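Local coordinates for protein mercuric reductase (Metallosphaera sedula, PDB 4YWO) that probably reduces mercuric ion to elemental mercury with NADPH, using bound FAD and a redox-active disulfide, at residues Gly181-Ala186 and Ile210-Pro215; Lys311-Leu316 and Val341-Phe346; Thr347-Ala352 and His404-Asn409. One frame throughout, in Å; residues are numbered along the deposited sequence. Where two conformers were deposited one is given.

Interaction 1 (Gly181-Ala186 and Ile210-Pro215). With FAD (flavin-adenine dinucleotide), chain B.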
loop_
_atom_site.group_PDB
_atom_site.type_symbol
_atom_site.label_atom_id
_atom_site.label_comp_id
_atom_site.label_asym_id
_atom_site.label_seq_id
_atom_site.Cartn_x
_atom_site.Cartn_y
_atom_site.Cartn_z
ATOM N N GLY A 181 -16.126 -7.045 -24.317
ATOM C CA GLY A 181 -14.817 -6.504 -24.051
ATOM C C GLY A 181 -14.093 -7.245 -22.967
ATOM O O GLY A 181 -14.661 -8.006 -22.240
ATOM N N GLY A 182 -12.798 -7.038 -22.839
ATOM C CA GLY A 182 -11.992 -7.839 -21.921
ATOM C C GLY A 182 -10.741 -7.128 -21.378
ATOM O O GLY A 182 -9.775 -7.807 -21.019
ATOM N N ARG A 183 -10.798 -5.808 -21.222
ATOM C CA ARG A 183 -9.720 -5.085 -20.574
ATOM C C ARG A 183 -10.193 -4.604 -19.188
ATOM O O ARG A 183 -11.163 -5.132 -18.628
ATOM C CB ARG A 183 -9.203 -3.950 -21.491
ATOM C CG ARG A 183 -8.676 -4.477 -22.828
ATOM C CD ARG A 183 -7.906 -3.440 -23.644
ATOM N NE ARG A 183 -7.775 -3.878 -25.050
ATOM C CZ ARG A 183 -6.652 -4.293 -25.659
ATOM N NH1 ARG A 183 -5.482 -4.330 -25.047
ATOM N NH2 ARG A 183 -6.715 -4.671 -26.931
ATOM N N ALA A 184 -9.593 -3.562 -18.651
ATOM C CA ALA A 184 -9.793 -3.174 -17.236
ATOM C C ALA A 184 -11.241 -2.961 -16.892
ATOM O O ALA A 184 -11.728 -3.420 -15.871
ATOM C CB ALA A 184 -9.058 -1.888 -16.923
ATOM N N LEU A 185 -11.959 -2.178 -17.708
ATOM C CA LEU A 185 -13.342 -1.800 -17.327
ATOM C C LEU A 185 -14.214 -2.990 -17.398
ATOM O O LEU A 185 -15.092 -3.194 -16.534
ATOM C CB LEU A 185 -13.935 -0.717 -18.192
ATOM C CG LEU A 185 -13.216 0.644 -17.956
ATOM C CD1 LEU A 185 -14.063 1.768 -18.623
ATOM C CD2 LEU A 185 -12.858 1.064 -16.516
ATOM N N ALA A 186 -14.032 -3.897 -18.379
ATOM C CA ALA A 186 -14.796 -5.136 -18.328
ATOM C C ALA A 186 -14.608 -5.955 -17.076
ATOM O O ALA A 186 -15.570 -6.522 -16.527
ATOM C CB ALA A 186 -14.455 -5.997 -19.538
ATOM N N ILE A 210 -7.116 -8.879 -20.983
ATOM C CA ILE A 210 -6.052 -7.925 -20.852
ATOM C C ILE A 210 -4.786 -8.305 -21.573
ATOM O O ILE A 210 -3.665 -8.458 -21.060
ATOM C CB ILE A 210 -5.739 -7.533 -19.342
ATOM C CG1 ILE A 210 -5.455 -8.739 -18.504
ATOM C CG2 ILE A 210 -6.867 -6.691 -18.766
ATOM C CD1 ILE A 210 -5.077 -8.396 -17.032
ATOM N N PRO A 211 -4.900 -8.392 -22.923
ATOM C CA PRO A 211 -3.751 -8.960 -23.670
ATOM C C PRO A 211 -2.585 -8.064 -23.812
ATOM O O PRO A 211 -1.531 -8.507 -24.211
ATOM C CB PRO A 211 -4.404 -9.182 -25.095
ATOM C CG PRO A 211 -5.481 -8.201 -25.158
ATOM C CD PRO A 211 -6.089 -8.206 -23.771
ATOM N N ASP A 212 -2.668 -6.811 -23.411
ATOM C CA ASP A 212 -1.466 -5.978 -23.378
ATOM C C ASP A 212 -0.751 -5.926 -22.001
ATOM O O ASP A 212 0.237 -5.213 -21.869
ATOM C CB ASP A 212 -1.848 -4.603 -23.820
ATOM C CG ASP A 212 -2.264 -4.589 -25.363
ATOM O OD1 ASP A 212 -1.836 -5.514 -26.105
ATOM O OD2 ASP A 212 -2.982 -3.696 -25.827
ATOM N N TRP A 213 -1.232 -6.681 -21.073
ATOM C CA TRP A 213 -0.542 -6.902 -19.787
ATOM C C TRP A 213 0.408 -8.080 -19.869
ATOM O O TRP A 213 0.452 -8.841 -20.879
ATOM C CB TRP A 213 -1.597 -7.120 -18.689
ATOM C CG TRP A 213 -2.376 -5.919 -18.304
ATOM C CD1 TRP A 213 -3.140 -5.149 -19.109
ATOM C CD2 TRP A 213 -2.389 -5.305 -17.004
ATOM N NE1 TRP A 213 -3.621 -4.053 -18.385
ATOM C CE2 TRP A 213 -3.216 -4.190 -17.073
ATOM C CE3 TRP A 213 -1.872 -5.661 -15.773
ATOM C CZ2 TRP A 213 -3.430 -3.341 -15.938
ATOM C CZ3 TRP A 213 -2.090 -4.756 -14.643
ATOM C CH2 TRP A 213 -2.882 -3.696 -14.762
ATOM N N GLU A 214 1.221 -8.259 -18.819
ATOM C CA GLU A 214 2.126 -9.468 -18.740
ATOM C C GLU A 214 1.235 -10.715 -18.859
ATOM O O GLU A 214 0.120 -10.829 -18.361
ATOM C CB GLU A 214 2.874 -9.533 -17.415
ATOM C CG GLU A 214 3.932 -8.445 -17.307
ATOM C CD GLU A 214 5.215 -8.730 -18.025
ATOM O OE1 GLU A 214 5.271 -9.721 -18.758
ATOM O OE2 GLU A 214 6.183 -7.956 -17.884
ATOM N N PRO A 215 1.795 -11.772 -19.560
ATOM C CA PRO A 215 1.051 -13.049 -19.594
ATOM C C PRO A 215 0.517 -13.596 -18.291
ATOM O O PRO A 215 -0.639 -14.060 -18.201
ATOM C CB PRO A 215 2.107 -14.047 -20.122
ATOM C CG PRO A 215 3.118 -13.242 -20.774
ATOM C CD PRO A 215 3.069 -11.828 -20.229
HETATM P PA FAD B . -12.538 14.449 -19.501
HETATM O O1A FAD B . -12.584 14.544 -17.994
HETATM O O2A FAD B . -13.619 13.698 -20.241
HETATM O O5B FAD B . -12.464 15.943 -20.097
HETATM C C5B FAD B . -13.357 16.355 -21.129
HETATM C C4B FAD B . -14.311 17.410 -20.583
HETATM O O4B FAD B . -14.282 18.568 -21.422
HETATM C C3B FAD B . -15.741 16.895 -20.549
HETATM O O3B FAD B . -16.238 16.915 -19.208
HETATM C C2B FAD B . -16.551 17.835 -21.419
HETATM O O2B FAD B . -17.574 18.463 -20.640
HETATM C C1B FAD B . -15.578 18.880 -21.941
HETATM N N9A FAD B . -15.547 18.839 -23.424
HETATM C C8A FAD B . -15.350 17.742 -24.177
HETATM N N7A FAD B . -15.380 18.044 -25.501
HETATM C C5A FAD B . -15.603 19.367 -25.607
HETATM C C6A FAD B . -15.750 20.339 -26.717
HETATM N N6A FAD B . -15.662 19.945 -28.010
HETATM N N1A FAD B . -15.974 21.632 -26.394
HETATM C C2A FAD B . -16.063 22.037 -25.113
HETATM N N3A FAD B . -15.940 21.210 -24.059
HETATM C C4A FAD B . -15.713 19.887 -24.236
HETATM N N1 FAD B . -8.659 6.465 -14.308
HETATM C C2 FAD B . -7.900 6.216 -13.211
HETATM O O2 FAD B . -6.761 6.726 -13.141
HETATM N N3 FAD B . -8.323 5.442 -12.195
HETATM C C4 FAD B . -9.528 4.860 -12.195
HETATM O O4 FAD B . -9.893 4.146 -11.235
HETATM C C4X FAD B . -10.421 5.082 -13.358
HETATM N N5 FAD B . -11.653 4.530 -13.433
HETATM C C5X FAD B . -12.444 4.752 -14.509
HETATM C C6 FAD B . -13.707 4.174 -14.564
HETATM C C7 FAD B . -14.527 4.397 -15.665
HETATM C C7M FAD B . -15.895 3.769 -15.723
HETATM C C8 FAD B . -14.055 5.253 -16.785
HETATM C C8M FAD B . -14.945 5.492 -17.977
HETATM C C9 FAD B . -12.793 5.832 -16.734
HETATM C C9A FAD B . -11.973 5.611 -15.633
HETATM N N10 FAD B . -10.693 6.194 -15.573
HETATM C C10 FAD B . -9.896 5.943 -14.440
HETATM C "C1'" FAD B . -10.202 7.042 -16.662
HETATM C "C2'" FAD B . -10.307 8.506 -16.253
HETATM O "O2'" FAD B . -11.636 8.780 -15.796
HETATM C "C3'" FAD B . -9.972 9.425 -17.422
HETATM O "O3'" FAD B . -8.710 9.045 -17.981
HETATM C "C4'" FAD B . -9.911 10.880 -16.973
HETATM O "O4'" FAD B . -11.220 11.317 -16.592
HETATM C "C5'" FAD B . -9.381 11.774 -18.087
HETATM O "O5'" FAD B . -9.836 13.110 -17.882
HETATM P P FAD B . -9.787 14.182 -19.081
HETATM O O1P FAD B . -9.957 15.561 -18.488
HETATM O O2P FAD B . -8.585 13.876 -19.942
HETATM O O3P FAD B . -11.113 13.830 -19.923
HETATM O O HOH W 1 -5.008 -4.969 -22.235
HETATM O O HOH W 2 -6.353 -2.606 -19.495
#
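The backbone of Ile-210 meets the carbonyl of Gly-182 in an almost straight hydrogen bond: Ile-210 N lies 2.9 Å from Gly-182 O, with 176° at the hydrogen, and the donor arrives in the carbonyl plane. Beside it, the CG2 branch of Ile-210 packs 3.7 Å from Arg-183 CA, while CG1 sits in the crowded position between backbone N and carbonyl carbon and sends CD1 over one face of the Trp-213 ring, toward its rim. Nearer solvent, the extended Arg-183 chain crosses Pro-211 at about a right angle and forms a salt bridge at its tip, Arg-183 NH1 to Asp-212 OD2, 2.7 Å. The hydrogen bond within that pair is weak: its angle is 128°, and guanidinium and carboxylate planes stand 44° apart. Water 1 reinforces the link, accepting from Arg-183 NH1 (2.9 Å) and Asp-212 N (3.2 Å).

A type I turn from Ile-210 to Trp-213, closed by Trp-213 N on Ile-210 O, sets these groups in place. Farther out, Asp-212 O accepts from Arg-353, whose guanidinium makes a cation-pi contact with Trp-213. From the first turn of helix 184-194, Leu-185 CD2 reaches FAD C6 at 3.8 Å. Gly-181, Gly-182 and the N-cap Arg-183 lie between strand 176-180 and that helix, with strand 199-203 next in the parallel sheet: the strand-to-helix turn of a Rossmann-type beta-alpha-beta unit, consistent with the NADPH-binding domain of this family.

Interaction 2 (Lys311-Leu316 and Val341-Phe346). With FAD (flavin-adenine dinucleotide), chain B.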
loop_
_atom_site.group_PDB
_atom_site.type_symbol
_atom_site.label_atom_id
_atom_site.label_comp_id
_atom_site.label_asym_id
_atom_site.label_seq_id
_atom_site.Cartn_x
_atom_site.Cartn_y
_atom_site.Cartn_z
ATOM N N LYS A 311 -2.625 6.402 -22.781
ATOM C CA LYS A 311 -3.209 5.817 -21.604
ATOM C C LYS A 311 -4.294 6.753 -21.088
ATOM O O LYS A 311 -4.126 7.989 -21.170
ATOM C CB LYS A 311 -2.158 5.700 -20.503
ATOM C CG LYS A 311 -1.090 4.687 -20.863
ATOM C CD LYS A 311 -0.007 4.586 -19.834
ATOM C CE LYS A 311 1.060 3.696 -20.506
ATOM N NZ LYS A 311 2.051 3.306 -19.540
ATOM N N MET A 312 -5.330 6.149 -20.530
ATOM C CA MET A 312 -6.432 6.935 -20.035
ATOM C C MET A 312 -6.481 6.776 -18.508
ATOM O O MET A 312 -7.056 5.798 -17.972
ATOM C CB MET A 312 -7.736 6.623 -20.779
ATOM C CG MET A 312 -7.527 7.053 -22.256
ATOM S SD MET A 312 -9.029 6.809 -23.153
ATOM C CE MET A 312 -8.614 7.278 -24.867
ATOM N N LEU A 313 -5.927 7.742 -17.832
ATOM C CA LEU A 313 -5.796 7.697 -16.383
ATOM C C LEU A 313 -5.991 9.082 -15.822
ATOM O O LEU A 313 -5.372 10.054 -16.362
ATOM C CB LEU A 313 -4.398 7.240 -16.041
ATOM C CG LEU A 313 -4.015 5.795 -16.440
ATOM C CD1 LEU A 313 -2.507 5.624 -16.497
ATOM C CD2 LEU A 313 -4.556 4.842 -15.371
ATOM N N GLU A 314 -6.643 9.215 -14.677
ATOM C CA GLU A 314 -6.856 10.492 -14.080
ATOM C C GLU A 314 -5.586 11.195 -13.684
ATOM O O GLU A 314 -5.395 12.404 -13.915
ATOM C CB GLU A 314 -7.834 10.350 -12.915
ATOM C CG GLU A 314 -8.250 11.662 -12.326
ATOM C CD GLU A 314 -7.256 12.233 -11.283
ATOM O OE1 GLU A 314 -6.248 11.607 -10.834
ATOM O OE2 GLU A 314 -7.404 13.417 -10.877
ATOM N N ALA A 315 -4.630 10.479 -13.029
ATOM C CA ALA A 315 -3.473 11.147 -12.543
ATOM C C ALA A 315 -2.580 11.631 -13.692
ATOM O O ALA A 315 -1.903 12.669 -13.591
ATOM C CB ALA A 315 -2.663 10.151 -11.611
ATOM N N LEU A 316 -2.552 10.851 -14.772
ATOM C CA LEU A 316 -1.773 11.233 -15.988
ATOM C C LEU A 316 -2.471 12.447 -16.688
ATOM O O LEU A 316 -1.764 13.397 -17.071
ATOM C CB LEU A 316 -1.708 10.084 -16.969
ATOM C CG LEU A 316 -0.888 10.390 -18.201
ATOM C CD1 LEU A 316 0.539 10.802 -17.917
ATOM C CD2 LEU A 316 -0.950 9.208 -19.198
ATOM N N VAL A 341 4.440 5.743 -15.275
ATOM C CA VAL A 341 3.042 6.018 -14.902
ATOM C C VAL A 341 2.327 4.687 -14.575
ATOM O O VAL A 341 2.196 3.767 -15.427
ATOM C CB VAL A 341 2.309 6.677 -16.066
ATOM C CG1 VAL A 341 0.837 6.839 -15.743
ATOM C CG2 VAL A 341 2.879 8.088 -16.283
ATOM N N PRO A 342 1.811 4.551 -13.340
ATOM C CA PRO A 342 1.085 3.290 -12.995
ATOM C C PRO A 342 -0.306 3.131 -13.477
ATOM O O PRO A 342 -0.980 4.146 -13.737
ATOM C CB PRO A 342 1.108 3.269 -11.456
ATOM C CG PRO A 342 1.089 4.731 -11.136
ATOM C CD PRO A 342 1.783 5.464 -12.211
ATOM N N GLN A 343 -0.728 1.883 -13.715
ATOM C CA GLN A 343 -2.107 1.551 -13.970
ATOM C C GLN A 343 -2.564 0.399 -13.081
ATOM O O GLN A 343 -1.906 -0.647 -13.004
ATOM C CB GLN A 343 -2.360 1.139 -15.437
ATOM C CG GLN A 343 -3.825 0.747 -15.662
ATOM C CD GLN A 343 -4.068 0.072 -17.006
ATOM O OE1 GLN A 343 -3.191 0.017 -17.888
ATOM N NE2 GLN A 343 -5.294 -0.320 -17.201
ATOM N N VAL A 344 -3.784 0.508 -12.586
ATOM C CA VAL A 344 -4.337 -0.465 -11.667
ATOM C C VAL A 344 -5.734 -0.795 -12.123
ATOM O O VAL A 344 -6.539 0.067 -12.598
ATOM C CB VAL A 344 -4.434 0.070 -10.179
ATOM C CG1 VAL A 344 -5.180 -0.851 -9.235
ATOM C CG2 VAL A 344 -3.045 0.376 -9.637
ATOM N N ILE A 345 -6.011 -2.060 -12.044
ATOM C CA ILE A 345 -7.383 -2.645 -12.155
ATOM C C ILE A 345 -7.835 -2.944 -10.782
ATOM O O ILE A 345 -7.246 -3.775 -10.049
ATOM C CB ILE A 345 -7.350 -3.870 -13.092
ATOM C CG1 ILE A 345 -6.864 -3.532 -14.447
ATOM C CG2 ILE A 345 -8.775 -4.457 -13.184
ATOM C CD1 ILE A 345 -6.651 -4.694 -15.395
ATOM N N PHE A 346 -8.907 -2.326 -10.310
ATOM C CA PHE A 346 -9.328 -2.343 -8.915
ATOM C C PHE A 346 -10.343 -3.474 -8.612
ATOM O O PHE A 346 -11.149 -3.342 -7.715
ATOM C CB PHE A 346 -9.904 -1.001 -8.522
ATOM C CG PHE A 346 -8.898 0.109 -8.382
ATOM C CD1 PHE A 346 -8.209 0.280 -7.146
ATOM C CD2 PHE A 346 -8.625 1.017 -9.371
ATOM C CE1 PHE A 346 -7.247 1.277 -6.997
ATOM C CE2 PHE A 346 -7.696 2.035 -9.161
ATOM C CZ PHE A 346 -7.061 2.168 -7.949
HETATM P PA FAD B . -12.538 14.449 -19.501
HETATM O O1A FAD B . -12.584 14.544 -17.994
HETATM O O2A FAD B . -13.619 13.698 -20.241
HETATM O O5B FAD B . -12.464 15.943 -20.097
HETATM C C5B FAD B . -13.357 16.355 -21.129
HETATM C C4B FAD B . -14.311 17.410 -20.583
HETATM O O4B FAD B . -14.282 18.568 -21.422
HETATM C C3B FAD B . -15.741 16.895 -20.549
HETATM O O3B FAD B . -16.238 16.915 -19.208
HETATM C C2B FAD B . -16.551 17.835 -21.419
HETATM O O2B FAD B . -17.574 18.463 -20.640
HETATM C C1B FAD B . -15.578 18.880 -21.941
HETATM N N9A FAD B . -15.547 18.839 -23.424
HETATM C C8A FAD B . -15.350 17.742 -24.177
HETATM N N7A FAD B . -15.380 18.044 -25.501
HETATM C C5A FAD B . -15.603 19.367 -25.607
HETATM C C6A FAD B . -15.750 20.339 -26.717
HETATM N N6A FAD B . -15.662 19.945 -28.010
HETATM N N1A FAD B . -15.974 21.632 -26.394
HETATM C C2A FAD B . -16.063 22.037 -25.113
HETATM N N3A FAD B . -15.940 21.210 -24.059
HETATM C C4A FAD B . -15.713 19.887 -24.236
HETATM N N1 FAD B . -8.659 6.465 -14.308
HETATM C C2 FAD B . -7.900 6.216 -13.211
HETATM O O2 FAD B . -6.761 6.726 -13.141
HETATM N N3 FAD B . -8.323 5.442 -12.195
HETATM C C4 FAD B . -9.528 4.860 -12.195
HETATM O O4 FAD B . -9.893 4.146 -11.235
HETATM C C4X FAD B . -10.421 5.082 -13.358
HETATM N N5 FAD B . -11.653 4.530 -13.433
HETATM C C5X FAD B . -12.444 4.752 -14.509
HETATM C C6 FAD B . -13.707 4.174 -14.564
HETATM C C7 FAD B . -14.527 4.397 -15.665
HETATM C C7M FAD B . -15.895 3.769 -15.723
HETATM C C8 FAD B . -14.055 5.253 -16.785
HETATM C C8M FAD B . -14.945 5.492 -17.977
HETATM C C9 FAD B . -12.793 5.832 -16.734
HETATM C C9A FAD B . -11.973 5.611 -15.633
HETATM N N10 FAD B . -10.693 6.194 -15.573
HETATM C C10 FAD B . -9.896 5.943 -14.440
HETATM C "C1'" FAD B . -10.202 7.042 -16.662
HETATM C "C2'" FAD B . -10.307 8.506 -16.253
HETATM O "O2'" FAD B . -11.636 8.780 -15.796
HETATM C "C3'" FAD B . -9.972 9.425 -17.422
HETATM O "O3'" FAD B . -8.710 9.045 -17.981
HETATM C "C4'" FAD B . -9.911 10.880 -16.973
HETATM O "O4'" FAD B . -11.220 11.317 -16.592
HETATM C "C5'" FAD B . -9.381 11.774 -18.087
HETATM O "O5'" FAD B . -9.836 13.110 -17.882
HETATM P P FAD B . -9.787 14.182 -19.081
HETATM O O1P FAD B . -9.957 15.561 -18.488
HETATM O O2P FAD B . -8.585 13.876 -19.942
HETATM O O3P FAD B . -11.113 13.830 -19.923
HETATM O O HOH W 3 1.363 1.757 -17.030
#
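Apolar packing carries the direct contact, and Val-341 divides it between its two methyls. With CG1 anti to the backbone N (chi1 174°), that branch meets Leu-313 CD1 at 3.6 Å, the two side chains sliding past each other in opposite directions. The other branch, CG2, lies 3.9 Å from Leu-316 CD1, whose side chain crosses it at about a right angle. Leu-313 CD1 also presses against the backbone, 3.5 Å from Pro-342 O, while its sister methyl CD2 faces the CG of Gln-343 and the flavin O2. One leucine therefore touches both strand and cofactor.

Polar bridging across the segments runs through solvent. Water 3 accepts from Lys-311 NZ at 3.0 Å and donates to Val-341 O at 2.7 Å, bridging the two segments; the extended lysine chain puts its ammonium there, and NZ has a further weak bond to Glu-338 O.

Cofactor contacts form the third group. Glu-314 N donates to FAD O2 (2.9 Å, 152° at the hydrogen). Because Leu-313 is the N-cap and Glu-314 opens helix 314-330, the positive end of the helix dipole lies by the C2 carbonyl, where it may favour negative charge on the reduced flavin. At the other carbonyl, Phe-346 CE2 approaches FAD O4 obliquely at 3.7 Å, and Val-344 CG1 sits 3.6 Å above the centre of that phenyl ring. Phe-437 of the second subunit packs on Glu-314 and also hydrogen-bonds FAD through its carbonyl.

Here the FAD-binding part and the dimerisation domain are joined beside the pyrimidine end of the isoalloxazine, as expected of the pyridine nucleotide-disulfide oxidoreductase family.

Interaction 3 (Thr347-Ala352 and His404-Asn409)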
loop_
_atom_site.group_PDB
_atom_site.type_symbol
_atom_site.label_atom_id
_atom_site.label_comp_id
_atom_site.label_asym_id
_atom_site.label_seq_id
_atom_site.Cartn_x
_atom_site.Cartn_y
_atom_site.Cartn_z
ATOM N N THR A 347 -10.272 -4.601 -9.348
ATOM C CA THR A 347 -10.813 -5.790 -8.845
ATOM C C THR A 347 -10.181 -6.145 -7.470
ATOM O O THR A 347 -9.200 -5.600 -7.103
ATOM C CB THR A 347 -10.557 -6.946 -9.805
ATOM O OG1 THR A 347 -9.164 -7.008 -10.196
ATOM C CG2 THR A 347 -11.373 -6.778 -11.128
ATOM N N GLN A 348 -10.773 -7.128 -6.839
ATOM C CA GLN A 348 -10.174 -7.764 -5.652
ATOM C C GLN A 348 -9.842 -9.168 -6.085
ATOM O O GLN A 348 -10.730 -9.993 -6.442
ATOM C CB GLN A 348 -11.181 -7.850 -4.553
ATOM C CG GLN A 348 -10.566 -8.560 -3.311
ATOM C CD GLN A 348 -11.461 -8.578 -2.159
ATOM O OE1 GLN A 348 -12.696 -8.788 -2.316
ATOM N NE2 GLN A 348 -10.896 -8.372 -0.928
ATOM N N PRO A 349 -8.590 -9.603 -6.007
ATOM C CA PRO A 349 -7.375 -8.762 -5.734
ATOM C C PRO A 349 -7.104 -7.820 -6.885
ATOM O O PRO A 349 -7.641 -8.029 -8.000
ATOM C CB PRO A 349 -6.286 -9.775 -5.588
ATOM C CG PRO A 349 -6.655 -10.865 -6.554
ATOM C CD PRO A 349 -8.179 -10.978 -6.367
ATOM N N ASN A 350 -6.319 -6.807 -6.614
ATOM C CA ASN A 350 -5.932 -5.802 -7.607
ATOM C C ASN A 350 -4.904 -6.360 -8.622
ATOM O O ASN A 350 -4.151 -7.336 -8.351
ATOM C CB ASN A 350 -5.257 -4.624 -6.987
ATOM C CG ASN A 350 -6.024 -3.791 -5.982
ATOM O OD1 ASN A 350 -5.377 -3.065 -5.195
ATOM N ND2 ASN A 350 -7.342 -3.894 -5.910
ATOM N N LEU A 351 -4.919 -5.766 -9.819
ATOM C CA LEU A 351 -3.821 -5.993 -10.800
ATOM C C LEU A 351 -3.183 -4.657 -10.942
ATOM O O LEU A 351 -3.898 -3.625 -11.133
ATOM C CB LEU A 351 -4.315 -6.468 -12.163
ATOM C CG LEU A 351 -5.111 -7.807 -12.125
ATOM C CD1 LEU A 351 -6.556 -7.490 -12.011
ATOM C CD2 LEU A 351 -4.798 -8.654 -13.363
ATOM N N ALA A 352 -1.852 -4.583 -10.932
ATOM C CA ALA A 352 -1.200 -3.277 -11.034
ATOM C C ALA A 352 0.035 -3.385 -11.926
ATOM O O ALA A 352 0.688 -4.445 -11.957
ATOM C CB ALA A 352 -0.739 -2.867 -9.685
ATOM N N HIS A 404 5.006 -5.465 -12.210
ATOM C CA HIS A 404 3.686 -5.915 -12.509
ATOM C C HIS A 404 3.296 -6.797 -11.380
ATOM O O HIS A 404 4.024 -7.664 -10.970
ATOM C CB HIS A 404 3.679 -6.690 -13.845
ATOM C CG HIS A 404 4.332 -5.914 -14.940
ATOM N ND1 HIS A 404 3.632 -5.157 -15.842
ATOM C CD2 HIS A 404 5.640 -5.687 -15.207
ATOM C CE1 HIS A 404 4.468 -4.487 -16.594
ATOM N NE2 HIS A 404 5.701 -4.733 -16.165
ATOM N N ALA A 405 2.040 -6.670 -10.876
ATOM C CA ALA A 405 1.698 -7.456 -9.697
ATOM C C ALA A 405 0.176 -7.715 -9.655
ATOM O O ALA A 405 -0.633 -6.932 -10.217
ATOM C CB ALA A 405 2.109 -6.738 -8.438
ATOM N N VAL A 406 -0.190 -8.828 -9.033
ATOM C CA VAL A 406 -1.584 -9.176 -8.739
ATOM C C VAL A 406 -1.542 -9.596 -7.266
ATOM O O VAL A 406 -0.781 -10.472 -6.857
ATOM C CB VAL A 406 -2.093 -10.320 -9.685
ATOM C CG1 VAL A 406 -3.455 -10.757 -9.174
ATOM C CG2 VAL A 406 -2.082 -9.867 -11.107
ATOM N N GLY A 407 -2.454 -9.025 -6.466
ATOM C CA GLY A 407 -2.549 -9.401 -5.070
ATOM C C GLY A 407 -3.375 -8.378 -4.291
ATOM O O GLY A 407 -3.861 -7.365 -4.840
ATOM N N GLU A 408 -3.576 -8.660 -3.038
ATOM C CA GLU A 408 -4.467 -7.847 -2.212
ATOM C C GLU A 408 -3.865 -6.439 -2.028
ATOM O O GLU A 408 -2.774 -6.274 -1.479
ATOM C CB GLU A 408 -4.597 -8.486 -0.803
ATOM C CG GLU A 408 -5.854 -8.062 -0.114
ATOM C CD GLU A 408 -7.124 -8.608 -0.849
ATOM O OE1 GLU A 408 -8.012 -7.781 -0.837
ATOM O OE2 GLU A 408 -7.189 -9.752 -1.507
ATOM N N ASN A 409 -4.594 -5.424 -2.446
ATOM C CA ASN A 409 -4.233 -4.044 -2.282
ATOM C C ASN A 409 -2.883 -3.709 -2.889
ATOM O O ASN A 409 -2.240 -2.767 -2.467
ATOM C CB ASN A 409 -4.200 -3.658 -0.819
ATOM C CG ASN A 409 -5.545 -3.768 -0.134
ATOM O OD1 ASN A 409 -5.593 -4.218 1.059
ATOM N ND2 ASN A 409 -6.592 -3.326 -0.779
HETATM O O HOH W 4 -6.433 -1.359 -3.410
#
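Two donors grip Asn-350 OD1: water 4, at 2.7 Å, and the backbone N of Ala-411. The water also accepts a longer bond from Asn-409 ND2. On the other side of the same amide, Asn-350 ND2 gives one hydrogen to Thr-347 O at 2.8 Å, almost in the amide plane, so that these three partners together set the orientation of the group. Thr-347 OG1 returns a bond to Pro-349 O, 2.9 Å away, tightening the bend around the cis peptide that precedes Pro-349.

Beyond this bend the chain becomes the antiparallel neighbour of strand 399-407, with strand 343-345 on its other side. The N-to-C directions of the strand segments 350-352 and 404-407 differ by 175°, inside the five-stranded antiparallel sheet of the dimerisation domain. Ala-352 and Ala-405 form a hydrogen-bonded pair, with Ala-352 N to Ala-405 O at 2.7 Å and Ala-405 N to Ala-352 O at 2.8 Å. At the Asn-350/Gly-407 pair, Gly-407 N reaches Asn-350 O at 3.0 Å, but the return bond is weak. Between them lies the non-hydrogen-bonded pair Leu-351/Val-406: the side chains lie alongside and point the same way, Leu-351 CD2 touching Val-406 CG2 at 3.7 Å. On their face of the sheet Val-406 CG1 also meets Pro-349 CG, and Ile-224 of helix 215-227 packs on both residues.

Past the strand end, the extended Gln-348 reaches Glu-408: NE2 to OE1 measures 2.9 Å and is nearly straight. The donor comes from above the carboxylate plane, 27° out of it. Ser-386 OG holds Glu-408 OE2, and Arg-195 binds Gln-348 OE1.

Interactions 2 and 3 are buried, whereas interaction 1 is only partly so and places its salt bridge on the exposed side. Strands 343-345 and 350-355 are neighbours in one sheet, which links interactions 2 and 3 through a probable hydrogen bond from Ile-345 N to Leu-351 O, 2.8 Å. Interaction 1 wedges against both: Trp-213 CZ2 lies 3.5 Å from Ile-345 CD1, and its CZ3 rests beside Leu-351 CB. Chemistry follows place. A charged pair and waters accompany the Rossmann turn, methyl packing fills the seam between domains, and backbone pairing builds the sheet. Interactions 1 and 2 both touch FAD, at opposite ends of the isoalloxazine.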